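Local structure of ABC sugar (Ribose) transporter, periplasmic substrate-binding subunit (Rhodobacter sphaeroides, 3L49) at residues A245-E250 / T272-V277; T15-D20 / G222-P227. The protein probably binds a sugar, perhaps ribose or a related compound, in the periplasm as the substrate-binding subunit of an ABC transporter. One frame throughout, in Å; residues are numbered along the deposited sequence. Where two conformers were deposited one is given.

Contact 1 of 2, residues A245-E250 / T272-V277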
ATOM      1  N   ALA A 245      -8.714   4.658  -4.359  1.00 26.36           N
ATOM      2  CA  ALA A 245      -8.887   3.336  -4.953  1.00 16.97           C
ATOM      3  C   ALA A 245      -7.885   3.041  -6.063  1.00 32.27           C
ATOM      4  O   ALA A 245      -7.929   3.663  -7.124  1.00 36.01           O
ATOM      5  CB  ALA A 245     -10.289   3.174  -5.461  1.00 23.71           C
ATOM      6  N   GLN A 246      -7.010   2.063  -5.815  1.00 27.15           N
ATOM      7  CA  GLN A 246      -5.952   1.675  -6.743  1.00 23.72           C
ATOM      8  C   GLN A 246      -6.356   0.508  -7.639  1.00 27.16           C
ATOM      9  O   GLN A 246      -7.397  -0.103  -7.441  1.00 24.36           O
ATOM     10  CB  GLN A 246      -4.710   1.252  -5.966  1.00 23.26           C
ATOM     11  CG  GLN A 246      -4.064   2.321  -5.108  1.00 24.64           C
ATOM     12  CD  GLN A 246      -2.792   1.804  -4.491  1.00 25.81           C
ATOM     13  OE1 GLN A 246      -1.710   1.959  -5.054  1.00 30.03           O
ATOM     14  NE2 GLN A 246      -2.919   1.131  -3.354  1.00 25.27           N
ATOM     15  N   GLN A 247      -5.505   0.180  -8.611  1.00 29.08           N
ATOM     16  CA  GLN A 247      -5.726  -0.989  -9.466  1.00 30.92           C
ATOM     17  C   GLN A 247      -4.591  -2.024  -9.369  1.00 24.95           C
ATOM     18  O   GLN A 247      -3.746  -2.087 -10.275  1.00 22.94           O
ATOM     19  CB  GLN A 247      -5.911  -0.547 -10.921  1.00 30.67           C
ATOM     20  CG  GLN A 247      -7.089   0.385 -11.163  1.00 36.84           C
ATOM     21  CD  GLN A 247      -6.922   1.231 -12.409  1.00 41.91           C
ATOM     22  OE1 GLN A 247      -6.244   0.838 -13.360  1.00 44.20           O
ATOM     23  NE2 GLN A 247      -7.551   2.399 -12.418  1.00 40.17           N
ATOM     24  N   PRO A 248      -4.553  -2.825  -8.271  1.00 25.53           N
ATOM     25  CA  PRO A 248      -3.494  -3.838  -8.104  1.00 20.96           C
ATOM     26  C   PRO A 248      -3.395  -4.851  -9.245  1.00 21.30           C
ATOM     27  O   PRO A 248      -2.285  -5.218  -9.632  1.00 20.24           O
ATOM     28  CB  PRO A 248      -3.871  -4.536  -6.792  1.00 23.14           C
ATOM     29  CG  PRO A 248      -5.296  -4.188  -6.554  1.00 31.33           C
ATOM     30  CD  PRO A 248      -5.442  -2.809  -7.095  1.00 26.82           C
ATOM     31  N   SER A 249      -4.536  -5.275  -9.787  1.00 16.82           N
ATOM     32  CA  SER A 249      -4.552  -6.159 -10.952  1.00 24.57           C
ATOM     33  C   SER A 249      -3.893  -5.535 -12.183  1.00 30.65           C
ATOM     34  O   SER A 249      -3.226  -6.237 -12.953  1.00 31.95           O
ATOM     35  CB  SER A 249      -5.970  -6.625 -11.274  1.00 27.21           C
ATOM     36  OG  SER A 249      -6.414  -7.551 -10.299  1.00 29.05           O
ATOM     37  N   GLU A 250      -4.057  -4.223 -12.357  1.00 29.87           N
ATOM     38  CA  GLU A 250      -3.349  -3.514 -13.424  1.00 29.24           C
ATOM     39  C   GLU A 250      -1.862  -3.394 -13.166  1.00 26.98           C
ATOM     40  O   GLU A 250      -1.066  -3.627 -14.077  1.00 25.27           O
ATOM     41  CB  GLU A 250      -3.933  -2.132 -13.676  1.00 37.15           C
ATOM     42  CG  GLU A 250      -4.978  -2.132 -14.747  1.00 46.35           C
ATOM     43  CD  GLU A 250      -4.440  -2.459 -16.132  1.00 45.97           C
ATOM     44  OE1 GLU A 250      -5.035  -3.339 -16.797  1.00 52.62           O
ATOM     45  OE2 GLU A 250      -3.440  -1.835 -16.559  1.00 38.87           O
ATOM     46  N   THR A 272       6.309   3.019 -13.804  1.00 28.08           N
ATOM     47  CA  THR A 272       5.032   2.976 -14.511  1.00 27.60           C
ATOM     48  C   THR A 272       3.927   3.154 -13.477  1.00 24.85           C
ATOM     49  O   THR A 272       3.868   2.406 -12.506  1.00 27.82           O
ATOM     50  CB  THR A 272       4.849   1.639 -15.245  1.00 18.75           C
ATOM     51  OG1 THR A 272       6.025   1.364 -16.010  1.00 35.39           O
ATOM     52  CG2 THR A 272       3.658   1.685 -16.184  1.00 23.38           C
ATOM     53  N   PHE A 273       3.074   4.156 -13.670  1.00 26.10           N
ATOM     54  CA  PHE A 273       1.900   4.337 -12.822  1.00 30.05           C
ATOM     55  C   PHE A 273       0.659   3.677 -13.429  1.00 29.04           C
ATOM     56  O   PHE A 273       0.431   3.767 -14.633  1.00 24.47           O
ATOM     57  CB  PHE A 273       1.591   5.822 -12.594  1.00 22.23           C
ATOM     58  CG  PHE A 273       2.646   6.567 -11.832  1.00 26.50           C
ATOM     59  CD1 PHE A 273       2.852   7.921 -12.076  1.00 15.17           C
ATOM     60  CD2 PHE A 273       3.433   5.934 -10.876  1.00 15.63           C
ATOM     61  CE1 PHE A 273       3.820   8.635 -11.371  1.00 34.41           C
ATOM     62  CE2 PHE A 273       4.405   6.637 -10.173  1.00 34.07           C
ATOM     63  CZ  PHE A 273       4.598   7.991 -10.418  1.00 25.15           C
ATOM     64  N   ALA A 274      -0.131   3.005 -12.593  1.00 29.01           N
ATOM     65  CA  ALA A 274      -1.523   2.689 -12.920  1.00 30.61           C
ATOM     66  C   ALA A 274      -2.352   3.860 -12.395  1.00 27.84           C
ATOM     67  O   ALA A 274      -1.877   4.587 -11.529  1.00 30.53           O
ATOM     68  CB  ALA A 274      -1.956   1.382 -12.271  1.00 21.27           C
ATOM     69  N   PRO A 275      -3.559   4.088 -12.957  1.00 32.01           N
ATOM     70  CA  PRO A 275      -4.420   5.139 -12.410  1.00 26.22           C
ATOM     71  C   PRO A 275      -5.024   4.777 -11.057  1.00 28.50           C
ATOM     72  O   PRO A 275      -5.172   3.600 -10.730  1.00 29.31           O
ATOM     73  CB  PRO A 275      -5.547   5.249 -13.445  1.00 23.60           C
ATOM     74  CG  PRO A 275      -5.051   4.527 -14.658  1.00 38.88           C
ATOM     75  CD  PRO A 275      -4.170   3.454 -14.140  1.00 29.71           C
ATOM     76  N   ALA A 276      -5.358   5.800 -10.285  1.00 23.47           N
ATOM     77  CA  ALA A 276      -6.118   5.640  -9.062  1.00 27.60           C
ATOM     78  C   ALA A 276      -7.101   6.792  -8.951  1.00 32.70           C
ATOM     79  O   ALA A 276      -6.854   7.873  -9.476  1.00 35.42           O
ATOM     80  CB  ALA A 276      -5.202   5.613  -7.875  1.00 27.44           C
ATOM     81  N   VAL A 277      -8.226   6.556  -8.287  1.00 40.04           N
ATOM     82  CA  VAL A 277      -9.235   7.601  -8.089  1.00 36.42           C
ATOM     83  C   VAL A 277      -9.393   7.839  -6.592  1.00 29.88           C
ATOM     84  O   VAL A 277      -9.148   6.935  -5.800  1.00 26.17           O
ATOM     85  CB  VAL A 277     -10.625   7.206  -8.664  1.00 36.88           C
ATOM     86  CG1 VAL A 277     -11.420   8.451  -9.067  1.00 37.58           C
ATOM     87  CG2 VAL A 277     -10.492   6.265  -9.854  1.00 50.47           C
TER

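Contact 2 of 2, residues T15-D20 / G222-P227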
ATOM      1  N   THR A  15       0.182 -12.389   0.651  1.00 36.28           N
ATOM      2  CA  THR A  15      -1.071 -12.364  -0.109  1.00 39.31           C
ATOM      3  C   THR A  15      -2.210 -12.361   0.909  1.00 37.21           C
ATOM      4  O   THR A  15      -3.336 -12.766   0.607  1.00 26.26           O
ATOM      5  CB  THR A  15      -1.229 -13.588  -1.056  1.00 38.94           C
ATOM      6  OG1 THR A  15      -1.477 -14.771  -0.286  1.00 45.24           O
ATOM      7  CG2 THR A  15       0.007 -13.794  -1.933  1.00 36.75           C
ATOM      8  N   ASP A  16      -1.883 -11.896   2.116  1.00 38.11           N
ATOM      9  CA  ASP A  16      -2.755 -11.936   3.291  1.00 44.37           C
ATOM     10  C   ASP A  16      -4.065 -11.166   3.108  1.00 43.59           C
ATOM     11  O   ASP A  16      -5.099 -11.573   3.638  1.00 42.16           O
ATOM     12  CB  ASP A  16      -1.988 -11.391   4.508  1.00 60.74           C
ATOM     13  CG  ASP A  16      -2.590 -11.821   5.836  1.00 81.59           C
ATOM     14  OD1 ASP A  16      -2.659 -13.044   6.097  1.00 96.08           O
ATOM     15  OD2 ASP A  16      -2.968 -10.928   6.632  1.00 90.13           O
ATOM     16  N   HIS A  17      -4.060 -10.126   2.296  1.00 46.49           N
ATOM     17  CA  HIS A  17      -5.189  -9.241   2.082  0.50 48.84           C
ATOM     18  C   HIS A  17      -5.196  -8.960   0.615  1.00 48.38           C
ATOM     19  O   HIS A  17      -4.287  -9.088  -0.176  1.00 50.35           O
ATOM     20  CB  HIS A  17      -5.145  -7.926   2.859  0.50 49.84           C
ATOM     21  CG  HIS A  17      -3.975  -7.061   2.511  0.50 59.38           C
ATOM     22  ND1 HIS A  17      -4.073  -5.994   1.646  0.50 67.68           N
ATOM     23  CD2 HIS A  17      -2.681  -7.109   2.908  0.50 64.43           C
ATOM     24  CE1 HIS A  17      -2.891  -5.418   1.529  0.50 65.70           C
ATOM     25  NE2 HIS A  17      -2.029  -6.075   2.283  0.50 68.44           N
ATOM     26  N   ASP A  18      -6.292  -8.276   0.336  1.00 45.10           N
ATOM     27  CA  ASP A  18      -6.900  -8.196  -1.000  1.00 47.10           C
ATOM     28  C   ASP A  18      -6.033  -7.554  -2.086  1.00 39.47           C
ATOM     29  O   ASP A  18      -5.968  -8.033  -3.186  1.00 32.31           O
ATOM     30  CB  ASP A  18      -8.231  -7.456  -0.911  1.00 56.04           C
ATOM     31  CG  ASP A  18      -9.045  -7.562  -2.157  1.00 69.03           C
ATOM     32  OD1 ASP A  18      -9.426  -8.683  -2.516  1.00 80.83           O
ATOM     33  OD2 ASP A  18      -9.328  -6.533  -2.780  1.00 72.89           O
ATOM     34  N   TRP A  19      -5.416  -6.444  -1.769  1.00 31.04           N
ATOM     35  CA  TRP A  19      -4.612  -5.733  -2.718  1.00 36.44           C
ATOM     36  C   TRP A  19      -3.433  -6.609  -3.098  1.00 35.52           C
ATOM     37  O   TRP A  19      -3.151  -6.797  -4.255  1.00 38.53           O
ATOM     38  CB  TRP A  19      -4.157  -4.383  -2.149  1.00 34.35           C
ATOM     39  CG  TRP A  19      -3.525  -3.439  -3.119  1.00 34.86           C
ATOM     40  CD1 TRP A  19      -4.093  -2.368  -3.711  1.00 34.37           C
ATOM     41  CD2 TRP A  19      -2.186  -3.474  -3.586  1.00 31.73           C
ATOM     42  NE1 TRP A  19      -3.207  -1.745  -4.499  1.00 30.51           N
ATOM     43  CE2 TRP A  19      -2.020  -2.398  -4.438  1.00 25.91           C
ATOM     44  CE3 TRP A  19      -1.103  -4.297  -3.340  1.00 34.62           C
ATOM     45  CZ2 TRP A  19      -0.853  -2.153  -5.058  1.00 28.30           C
ATOM     46  CZ3 TRP A  19       0.041  -4.049  -3.948  1.00 31.52           C
ATOM     47  CH2 TRP A  19       0.174  -2.990  -4.804  1.00 31.39           C
ATOM     48  N   ASP A  20      -2.776  -7.164  -2.099  1.00 34.56           N
ATOM     49  CA  ASP A  20      -1.601  -8.004  -2.308  1.00 30.91           C
ATOM     50  C   ASP A  20      -1.919  -9.229  -3.145  1.00 25.93           C
ATOM     51  O   ASP A  20      -1.159  -9.571  -4.041  1.00 27.47           O
ATOM     52  CB  ASP A  20      -1.018  -8.444  -0.965  1.00 34.35           C
ATOM     53  CG  ASP A  20      -0.301  -7.323  -0.241  1.00 42.16           C
ATOM     54  OD1 ASP A  20      -0.568  -6.139  -0.539  1.00 51.41           O
ATOM     55  OD2 ASP A  20       0.524  -7.627   0.642  1.00 38.83           O
ATOM     56  N   GLY A 222      -8.268   6.318   4.133  1.00 23.40           N
ATOM     57  CA  GLY A 222      -7.216   5.352   3.826  1.00 18.45           C
ATOM     58  C   GLY A 222      -7.030   5.170   2.341  1.00 21.60           C
ATOM     59  O   GLY A 222      -7.636   5.880   1.543  1.00 25.24           O
ATOM     60  N   VAL A 223      -6.197   4.199   1.980  1.00 18.55           N
ATOM     61  CA  VAL A 223      -5.762   3.992   0.603  1.00 21.63           C
ATOM     62  C   VAL A 223      -5.872   2.515   0.263  1.00 25.24           C
ATOM     63  O   VAL A 223      -5.491   1.689   1.079  1.00 24.29           O
ATOM     64  CB  VAL A 223      -4.277   4.410   0.426  1.00 23.91           C
ATOM     65  CG1 VAL A 223      -3.720   3.933  -0.924  1.00 25.47           C
ATOM     66  CG2 VAL A 223      -4.082   5.921   0.594  1.00 20.88           C
ATOM     67  N   ASP A 224      -6.438   2.208  -0.908  1.00 27.08           N
ATOM     68  CA  ASP A 224      -6.319   0.915  -1.636  1.00 37.27           C
ATOM     69  C   ASP A 224      -7.552   0.619  -2.451  1.00 32.99           C
ATOM     70  O   ASP A 224      -7.452   0.284  -3.624  1.00 32.53           O
ATOM     71  CB  ASP A 224      -6.011  -0.306  -0.754  1.00 44.89           C
ATOM     72  CG  ASP A 224      -4.524  -0.508  -0.536  1.00 52.55           C
ATOM     73  OD1 ASP A 224      -3.736   0.289  -1.084  1.00 48.13           O
ATOM     74  OD2 ASP A 224      -4.153  -1.445   0.200  1.00 53.02           O
ATOM     75  N   GLY A 225      -8.713   0.738  -1.819  1.00 33.53           N
ATOM     76  CA  GLY A 225      -9.967   0.403  -2.468  1.00 35.04           C
ATOM     77  C   GLY A 225     -10.408  -1.030  -2.214  1.00 37.60           C
ATOM     78  O   GLY A 225     -11.028  -1.653  -3.084  1.00 40.08           O
ATOM     79  N   SER A 226     -10.087  -1.551  -1.029  1.00 37.52           N
ATOM     80  CA  SER A 226     -10.556  -2.873  -0.593  1.00 40.15           C
ATOM     81  C   SER A 226     -12.080  -2.846  -0.488  1.00 41.01           C
ATOM     82  O   SER A 226     -12.631  -1.908   0.101  1.00 33.94           O
ATOM     83  CB  SER A 226      -9.924  -3.272   0.750  1.00 40.35           C
ATOM     84  OG  SER A 226     -10.549  -2.615   1.842  1.00 37.80           O
ATOM     85  N   PRO A 227     -12.760  -3.860  -1.076  1.00 44.69           N
ATOM     86  CA  PRO A 227     -14.223  -3.897  -1.232  1.00 40.71           C
ATOM     87  C   PRO A 227     -15.027  -3.522   0.016  1.00 35.75           C
ATOM     88  O   PRO A 227     -16.035  -2.828  -0.104  1.00 28.14           O
ATOM     89  CB  PRO A 227     -14.490  -5.350  -1.631  1.00 43.96           C
ATOM     90  CG  PRO A 227     -13.271  -5.740  -2.375  1.00 44.81           C
ATOM     91  CD  PRO A 227     -12.134  -5.067  -1.654  1.00 39.18           C
TER

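Contact 1 of 2, residues A245-E250 / T272-V277
The side chain of Gln247 crosses the ring of Pro275 obliquely, its amide lying alongside the ring and the carbonyl of the same proline. CG stands anti to the carbonyl carbon, beside the backbone N (chi1 -60°), and the chain runs on extended from there. OE1 of Gln247 comes to 3.4 Å from CD of Pro275, while NE2 of Gln247 lies 3.6 Å from CB of Pro275, so the two ends of the amide meet different parts of one ring. The same NE2 is close to the carbonyl O of Pro275, but the angle is too poor for a hydrogen bond. Further along, CB of Glu250 meets CB of Ala274 at 4.3 Å.

Both segments belong to connections between the two lobes, the hinge region of a type I periplasmic binding protein. They meet in one antiparallel hydrogen-bonded pair, Ala245 with Val277, side chains on one face of the sheet. N-H of Ala245 donates a hydrogen bond to O of Val277 (2.7 Å), almost along the C=O axis (171° at the oxygen). The return bond, N of Val277 to O of Ala245, is 3.1 Å long and reaches its carbonyl from above the plane. CA of Ala276 adds a CH...O contact of 3.3 Å to O of Ala245.

Beyond this pair 245-250 leaves the sheet to start helix 248-263, with Gln247 at the N-cap position, while the earlier part of strand 271-280, at Thr272 and Ala274, is hydrogen-bonded to strand 101-105. CB of Gln246 points away from 272-277, though its CG still brushes CB of Ala276; its OE1 is hydrogen-bonded to OG of Ser105, and NE2 donates to a bound ligand of unknown identity. Two backbone bonds thus set the register at Ala245 and Val277, whereas the Gln247 amide meets Pro275 without a hydrogen bond.

Contact 2 of 2, residues T15-D20 / G222-P227
The cleft between the two lobes of this periplasmic binding protein is bridged here, with the start of helix 18-33 facing the loop between strand 219-222 and helix 227-234. Trp19 has CG anti to the backbone N (chi1 -169°), which turns its indole toward Asp224. OD1 of Asp224 lies over one face of that ring near CD1, ring and carboxylate planes only 19° apart, with CG of Asp224 3.7 Å from CD1 of Trp19. OD2 of Asp224 lies on the CB side, 3.8 Å from CB of Trp19. His17 sits nearby, its ND1 4.8 Å from OD2 of Asp224; were the imidazole protonated, it would probably ease the negative charge there. NE2 of His17 is hydrogen-bonded to the unidentified ligand, and OD1 of Asp224 also lies close to that ligand. An alanine in place of Asp224 removes the carboxylate and would probably weaken both the packing on the indole and the polar surroundings of the ligand. At the outer end of the contact, Asp18 and Pro227 approach tip to tip: OD2 of Asp18, salt-bridged to Lys22, stops 3.4 Å from CD of Pro227.

Both contacts reach the bound ligand, contact 1 through Gln246 and contact 2 through His17 and Asp224. Contact 2 lies nearer the centre of the chain, while contact 1 also extends to the exposed Pro275 and Val277; both are only partly buried. Their chemistry differs: 245-250 and 272-277 pair through backbone hydrogen bonds, whereas 15-20 and 222-227 meet through side chains, with no hydrogen bond between them. The two sites touch at Gln246, whose N is probably hydrogen-bonded to O of Asp224 at 2.9 Å and whose amide packs against the indole of Trp19. Pro248 also packs on Trp19, so the first turns of helices 248-263 and 18-33 touch.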